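Local coordinates for protein short-chain-enoyl-CoA hydratase (Clostridium acetobutylicum, PDB 5Z7R) that catalyses the reversible hydration of crotonyl-CoA, and also accepts hexenoyl-CoA, as a short-chain enoyl-CoA hydratase of butanoate metabolism, at residues 53-58 / 103-108. Residues are numbered along the deposited sequence; the frame is centred on the assembly and turned at random.
Sequences ILTGAG and AVNGFA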
ATOM      1  N   ILE A  53      13.250  27.630   8.716  1.00 29.35           N
ATOM      2  CA  ILE A  53      12.355  27.889   9.784  1.00 30.34           C
ATOM      3  C   ILE A  53      11.232  28.683   9.197  1.00 31.13           C
ATOM      4  O   ILE A  53      11.431  29.676   8.529  1.00 34.17           O
ATOM      5  CB  ILE A  53      13.004  28.739  10.883  1.00 34.13           C
ATOM      6  CG1 ILE A  53      14.265  28.050  11.412  1.00 37.28           C
ATOM      7  CG2 ILE A  53      12.020  29.034  12.019  1.00 33.08           C
ATOM      8  CD1 ILE A  53      14.982  28.886  12.450  1.00 39.50           C
ATOM      9  N   LEU A  54      10.034  28.250   9.495  1.00 32.04           N
ATOM     10  CA  LEU A  54       8.882  28.894   9.004  1.00 30.76           C
ATOM     11  C   LEU A  54       8.245  29.472  10.175  1.00 32.38           C
ATOM     12  O   LEU A  54       7.995  28.764  11.144  1.00 37.91           O
ATOM     13  CB  LEU A  54       7.921  27.873   8.411  1.00 29.67           C
ATOM     14  CG  LEU A  54       6.587  28.406   7.917  1.00 29.82           C
ATOM     15  CD1 LEU A  54       6.801  29.464   6.838  1.00 29.70           C
ATOM     16  CD2 LEU A  54       5.728  27.239   7.417  1.00 31.37           C
ATOM     17  N   THR A  55       7.899  30.734  10.092  1.00 32.49           N
ATOM     18  CA  THR A  55       7.032  31.287  11.116  1.00 35.94           C
ATOM     19  C   THR A  55       6.146  32.357  10.534  1.00 36.76           C
ATOM     20  O   THR A  55       6.239  32.674   9.359  1.00 33.59           O
ATOM     21  CB  THR A  55       7.860  31.878  12.271  1.00 37.37           C
ATOM     22  OG1 THR A  55       6.999  32.095  13.391  1.00 38.02           O
ATOM     23  CG2 THR A  55       8.567  33.192  11.813  1.00 35.59           C
ATOM     24  N   GLY A  56       5.254  32.851  11.374  1.00 38.18           N
ATOM     25  CA  GLY A  56       4.432  34.016  11.077  1.00 41.65           C
ATOM     26  C   GLY A  56       5.021  35.279  11.701  1.00 42.67           C
ATOM     27  O   GLY A  56       6.065  35.231  12.346  1.00 40.74           O
ATOM     28  N   ALA A  57       4.345  36.403  11.496  1.00 43.95           N
ATOM     29  CA  ALA A  57       4.809  37.709  11.966  1.00 43.30           C
ATOM     30  C   ALA A  57       3.945  38.256  13.093  1.00 40.56           C
ATOM     31  O   ALA A  57       2.724  38.001  13.178  1.00 35.32           O
ATOM     32  CB  ALA A  57       4.853  38.705  10.823  1.00 44.13           C
ATOM     33  N   GLY A  58       4.601  39.031  13.950  1.00 38.69           N
ATOM     34  CA  GLY A  58       3.935  39.571  15.113  1.00 38.80           C
ATOM     35  C   GLY A  58       3.804  38.477  16.136  1.00 39.96           C
ATOM     36  O   GLY A  58       4.428  37.380  16.017  1.00 35.42           O
ATOM     37  N   ALA A 103       7.995  27.314  13.485  1.00 30.12           N
ATOM     38  CA  ALA A 103       7.931  27.992  14.763  1.00 30.65           C
ATOM     39  C   ALA A 103       6.567  28.611  14.893  1.00 30.25           C
ATOM     40  O   ALA A 103       6.293  29.706  14.419  1.00 31.35           O
ATOM     41  CB  ALA A 103       9.025  29.029  14.884  1.00 32.35           C
ATOM     42  N   VAL A 104       5.678  27.886  15.535  1.00 31.90           N
ATOM     43  CA  VAL A 104       4.302  28.308  15.565  1.00 33.54           C
ATOM     44  C   VAL A 104       4.227  29.282  16.704  1.00 36.53           C
ATOM     45  O   VAL A 104       4.309  28.908  17.886  1.00 41.92           O
ATOM     46  CB  VAL A 104       3.342  27.117  15.750  1.00 32.15           C
ATOM     47  CG1 VAL A 104       1.887  27.563  15.804  1.00 31.52           C
ATOM     48  CG2 VAL A 104       3.552  26.126  14.627  1.00 32.20           C
ATOM     49  N   ASN A 105       4.091  30.542  16.328  1.00 35.74           N
ATOM     50  CA  ASN A 105       4.162  31.646  17.273  1.00 34.62           C
ATOM     51  C   ASN A 105       2.804  32.124  17.705  1.00 32.15           C
ATOM     52  O   ASN A 105       2.694  33.061  18.461  1.00 30.43           O
ATOM     53  CB  ASN A 105       4.950  32.816  16.675  1.00 36.44           C
ATOM     54  CG  ASN A 105       4.288  33.385  15.427  1.00 36.32           C
ATOM     55  OD1 ASN A 105       3.527  34.368  15.498  1.00 37.47           O
ATOM     56  ND2 ASN A 105       4.538  32.741  14.287  1.00 30.74           N
ATOM     57  N   GLY A 106       1.744  31.478  17.262  1.00 34.51           N
ATOM     58  CA  GLY A 106       0.427  31.976  17.644  1.00 33.29           C
ATOM     59  C   GLY A 106      -0.644  31.200  16.955  1.00 34.40           C
ATOM     60  O   GLY A 106      -0.498  30.013  16.761  1.00 35.82           O
ATOM     61  N   PHE A 107      -1.725  31.862  16.586  1.00 37.34           N
ATOM     62  CA  PHE A 107      -2.834  31.181  15.911  1.00 39.59           C
ATOM     63  C   PHE A 107      -2.347  30.329  14.730  1.00 34.88           C
ATOM     64  O   PHE A 107      -1.511  30.761  13.909  1.00 32.08           O
ATOM     65  CB  PHE A 107      -3.834  32.202  15.395  1.00 43.99           C
ATOM     66  CG  PHE A 107      -4.807  32.736  16.422  1.00 45.78           C
ATOM     67  CD1 PHE A 107      -5.786  31.927  16.967  1.00 48.61           C
ATOM     68  CD2 PHE A 107      -4.835  34.087  16.723  1.00 48.43           C
ATOM     69  CE1 PHE A 107      -6.729  32.436  17.854  1.00 49.39           C
ATOM     70  CE2 PHE A 107      -5.776  34.602  17.607  1.00 49.85           C
ATOM     71  CZ  PHE A 107      -6.726  33.771  18.171  1.00 48.91           C
ATOM     72  N   ALA A 108      -2.862  29.106  14.672  1.00 32.82           N
ATOM     73  CA  ALA A 108      -2.589  28.182  13.563  1.00 31.17           C
ATOM     74  C   ALA A 108      -3.831  27.373  13.231  1.00 31.03           C
ATOM     75  O   ALA A 108      -3.984  26.256  13.688  1.00 29.90           O
ATOM     76  CB  ALA A 108      -1.429  27.263  13.890  1.00 30.52           C
TER
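With OG1 anti to its own backbone N (chi1 -165°), T55 turns its hydroxyl onto the carbonyl of A103, while N105, whose CG sits between backbone N and carbonyl carbon (chi1 62°), swings its amide back over T55 and G56. The example illustrates how a side chain can continue the pairing of two parallel strands where they begin to part. Strands 51-56 and 100-104 are central neighbours in the mixed sheet of the crotonase fold, and one regular bond joins them here: A103 N gives its hydrogen to L54 O at 2.8 Å. Just beyond it, T55 OG1 donates to A103 O, 2.7 Å away, approaching in the plane of that carbonyl. The backbone N of G56 stands 4.5 Å from the same A103 O, and the threonine hydroxyl spans the interval instead. On the sheet face shared by T55 and A103, I53 brings CG2 to 4.1 Å from A103 CB, and helix 188-201 packs over both I53 and A103. The N105 side chain crosses that of T55 at about a right angle and lies between the diverging chains, its amide close to T55 OG1, to G56 N and, farther out, to G58 O; the modelled orientation of this amide is doubtful. Along its edge away from strand 100-104, strand 51-56 pairs with strand 14-19. The side chain of L54 lies about 10 Å from that of E114, the probable nucleophile. Chemically, A103 presents both its N-H and its C=O to the neighbouring strand, and the carbonyl of the buried A103 is met by a hydroxyl rather than by the peptide N-H of G56.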